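Local coordinates for DNA helicase assembly protein (Enterobacteria phage T4, PDB 1C1K), which loads the replicative helicase onto fork DNA coated by the ssDNA-binding protein during phage replication, recombination and repair, at residues Asn119-Phe123 / Tyr146-Leu150. Numbering follows the deposited sequence.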
ATOM      1  N   ASN A 119      -0.733   8.378  17.734  1.00  5.61           N
ATOM      2  CA  ASN A 119      -1.287   7.153  18.285  1.00  6.85           C
ATOM      3  C   ASN A 119      -0.200   6.125  18.590  1.00  6.76           C
ATOM      4  O   ASN A 119      -0.304   5.378  19.566  1.00  7.64           O
ATOM      5  CB  ASN A 119      -2.333   6.572  17.332  1.00  7.93           C
ATOM      6  CG  ASN A 119      -3.623   7.369  17.337  1.00  9.22           C
ATOM      7  OD1 ASN A 119      -4.455   7.243  16.441  1.00 11.44           O
ATOM      8  ND2 ASN A 119      -3.792   8.200  18.354  1.00  8.50           N
ATOM      9  N   ILE A 120       0.842   6.079  17.766  1.00  6.26           N
ATOM     10  CA  ILE A 120       1.927   5.129  18.012  1.00  7.39           C
ATOM     11  C   ILE A 120       2.637   5.534  19.296  1.00  7.81           C
ATOM     12  O   ILE A 120       2.985   4.680  20.115  1.00  8.45           O
ATOM     13  CB  ILE A 120       2.970   5.120  16.870  1.00  8.03           C
ATOM     14  CG1 ILE A 120       2.339   4.585  15.583  1.00  5.86           C
ATOM     15  CG2 ILE A 120       4.160   4.238  17.258  1.00  5.57           C
ATOM     16  CD1 ILE A 120       3.162   4.891  14.353  1.00  5.55           C
ATOM     17  N   TYR A 121       2.840   6.838  19.467  1.00  7.79           N
ATOM     18  CA  TYR A 121       3.510   7.358  20.654  1.00  9.52           C
ATOM     19  C   TYR A 121       2.741   7.041  21.938  1.00 10.73           C
ATOM     20  O   TYR A 121       3.306   6.509  22.889  1.00 10.50           O
ATOM     21  CB  TYR A 121       3.709   8.870  20.533  1.00  9.90           C
ATOM     22  CG  TYR A 121       4.319   9.497  21.769  1.00 11.85           C
ATOM     23  CD1 TYR A 121       5.705   9.568  21.931  1.00 12.61           C
ATOM     24  CD2 TYR A 121       3.509  10.007  22.785  1.00 12.90           C
ATOM     25  CE1 TYR A 121       6.268  10.133  23.080  1.00 13.87           C
ATOM     26  CE2 TYR A 121       4.061  10.573  23.936  1.00 13.68           C
ATOM     27  CZ  TYR A 121       5.437  10.634  24.077  1.00 15.03           C
ATOM     28  OH  TYR A 121       5.977  11.207  25.214  1.00 17.53           O
ATOM     29  N   TYR A 122       1.453   7.355  21.969  1.00 11.35           N
ATOM     30  CA  TYR A 122       0.664   7.091  23.163  1.00 11.85           C
ATOM     31  C   TYR A 122       0.551   5.595  23.438  1.00 11.94           C
ATOM     32  O   TYR A 122       0.483   5.175  24.595  1.00 12.04           O
ATOM     33  CB  TYR A 122      -0.715   7.748  23.032  1.00 14.43           C
ATOM     34  CG  TYR A 122      -0.618   9.260  23.040  1.00 14.30           C
ATOM     35  CD1 TYR A 122      -1.126  10.018  21.990  1.00 16.32           C
ATOM     36  CD2 TYR A 122       0.044   9.926  24.072  1.00 16.77           C
ATOM     37  CE1 TYR A 122      -0.972  11.402  21.962  1.00 16.58           C
ATOM     38  CE2 TYR A 122       0.204  11.308  24.055  1.00 17.50           C
ATOM     39  CZ  TYR A 122      -0.305  12.040  22.995  1.00 18.23           C
ATOM     40  OH  TYR A 122      -0.134  13.405  22.966  1.00 19.86           O
ATOM     41  N   PHE A 123       0.558   4.788  22.383  1.00  9.70           N
ATOM     42  CA  PHE A 123       0.487   3.339  22.553  1.00 10.12           C
ATOM     43  C   PHE A 123       1.790   2.867  23.206  1.00  9.96           C
ATOM     44  O   PHE A 123       1.793   1.958  24.042  1.00  9.48           O
ATOM     45  CB  PHE A 123       0.324   2.643  21.198  1.00  8.85           C
ATOM     46  CG  PHE A 123       0.494   1.150  21.261  1.00  8.66           C
ATOM     47  CD1 PHE A 123      -0.569   0.327  21.627  1.00  7.96           C
ATOM     48  CD2 PHE A 123       1.720   0.560  20.959  1.00  8.35           C
ATOM     49  CE1 PHE A 123      -0.411  -1.053  21.691  1.00  9.44           C
ATOM     50  CE2 PHE A 123       1.884  -0.819  21.021  1.00  8.46           C
ATOM     51  CZ  PHE A 123       0.818  -1.626  21.387  1.00  9.30           C
ATOM     52  N   TYR A 146       5.937  -4.311  17.588  1.00  6.63           N
ATOM     53  CA  TYR A 146       4.756  -3.538  17.922  1.00  7.10           C
ATOM     54  C   TYR A 146       4.262  -2.795  16.685  1.00  6.88           C
ATOM     55  O   TYR A 146       3.061  -2.764  16.413  1.00  7.38           O
ATOM     56  CB  TYR A 146       5.072  -2.538  19.031  1.00  8.07           C
ATOM     57  CG  TYR A 146       5.086  -3.141  20.417  1.00  9.12           C
ATOM     58  CD1 TYR A 146       6.209  -3.019  21.235  1.00 11.01           C
ATOM     59  CD2 TYR A 146       3.965  -3.803  20.923  1.00  9.14           C
ATOM     60  CE1 TYR A 146       6.215  -3.539  22.531  1.00 12.18           C
ATOM     61  CE2 TYR A 146       3.960  -4.327  22.215  1.00 10.67           C
ATOM     62  CZ  TYR A 146       5.089  -4.188  23.010  1.00 12.16           C
ATOM     63  OH  TYR A 146       5.088  -4.694  24.289  1.00 15.40           O
ATOM     64  N   ILE A 147       5.181  -2.210  15.917  1.00  5.50           N
ATOM     65  CA  ILE A 147       4.756  -1.464  14.739  1.00  5.77           C
ATOM     66  C   ILE A 147       4.033  -2.355  13.729  1.00  6.58           C
ATOM     67  O   ILE A 147       3.047  -1.930  13.117  1.00  6.55           O
ATOM     68  CB  ILE A 147       5.952  -0.700  14.081  1.00  6.06           C
ATOM     69  CG1 ILE A 147       5.410   0.410  13.170  1.00  5.80           C
ATOM     70  CG2 ILE A 147       6.863  -1.660  13.317  1.00  6.36           C
ATOM     71  CD1 ILE A 147       4.646   1.507  13.908  1.00  6.02           C
ATOM     72  N   PHE A 148       4.498  -3.588  13.552  1.00  6.35           N
ATOM     73  CA  PHE A 148       3.817  -4.488  12.629  1.00  7.64           C
ATOM     74  C   PHE A 148       2.445  -4.843  13.196  1.00  8.32           C
ATOM     75  O   PHE A 148       1.459  -4.907  12.467  1.00  8.63           O
ATOM     76  CB  PHE A 148       4.625  -5.769  12.417  1.00  8.90           C
ATOM     77  CG  PHE A 148       3.942  -6.779  11.523  1.00  9.66           C
ATOM     78  CD1 PHE A 148       3.276  -6.373  10.369  1.00  9.34           C
ATOM     79  CD2 PHE A 148       3.960  -8.133  11.840  1.00  9.32           C
ATOM     80  CE1 PHE A 148       2.640  -7.301   9.547  1.00  9.06           C
ATOM     81  CE2 PHE A 148       3.326  -9.069  11.022  1.00 11.09           C
ATOM     82  CZ  PHE A 148       2.664  -8.647   9.872  1.00  9.45           C
ATOM     83  N   LYS A 149       2.381  -5.070  14.507  1.00  8.79           N
ATOM     84  CA  LYS A 149       1.123  -5.419  15.162  1.00  9.77           C
ATOM     85  C   LYS A 149       0.103  -4.303  14.996  1.00  9.53           C
ATOM     86  O   LYS A 149      -1.090  -4.567  14.830  1.00  9.61           O
ATOM     87  CB  LYS A 149       1.348  -5.687  16.657  1.00 10.59           C
ATOM     88  CG  LYS A 149       1.861  -7.080  16.971  1.00 12.18           C
ATOM     89  CD  LYS A 149       2.152  -7.243  18.455  1.00 13.67           C
ATOM     90  CE  LYS A 149       2.869  -8.552  18.749  1.00 15.05           C
ATOM     91  NZ  LYS A 149       2.184  -9.723  18.154  1.00 18.69           N
ATOM     92  N   LEU A 150       0.570  -3.060  15.041  1.00  9.00           N
ATOM     93  CA  LEU A 150      -0.321  -1.917  14.890  1.00  8.95           C
ATOM     94  C   LEU A 150      -0.880  -1.880  13.471  1.00 10.32           C
ATOM     95  O   LEU A 150      -2.038  -1.515  13.252  1.00 10.07           O
ATOM     96  CB  LEU A 150       0.421  -0.619  15.212  1.00  9.31           C
ATOM     97  CG  LEU A 150       0.752  -0.437  16.701  1.00  9.47           C
ATOM     98  CD1 LEU A 150       1.620   0.799  16.900  1.00  9.54           C
ATOM     99  CD2 LEU A 150      -0.544  -0.329  17.502  1.00 10.34           C
TER
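F123, L150 and I120 carry most of this contact between helices 109-126 and 146-152. The axes of the two segments come no closer than 11.6 Å, with their N-to-C directions at 123°. At this spacing the contact is made by side chains, chiefly large apolar ones. F123 points toward 146-150. L150 CD2 sits almost on the normal of the F123 ring, 4.0 Å from its centroid, in a CH-pi contact. The edge of the same ring meets the face of Y146 in an offset edge-to-face pair. The centroids are 5.6 Å apart and the planes lie at 72°; F123 CE2 comes within 3.6 Å of Y146 CD2. L150 CD1 lies 4.1 Å from I120 CG1 and 4.1 Å from F123 CD2. I120 CD1 also meets I147 CD1 at 3.7 Å, where the backbones are closest. I120 and F123 are three residues apart, about one helical turn, and so share a face. No hydrogen bond crosses the interface. I120 and I147 both continue onto L164 of helix 158-168, and both helices also touch the 127-145 connection at I135. This is apolar helix-helix packing with an edge-to-face aromatic pair, within the C-terminal family region of an alpha-helical two-domain fold.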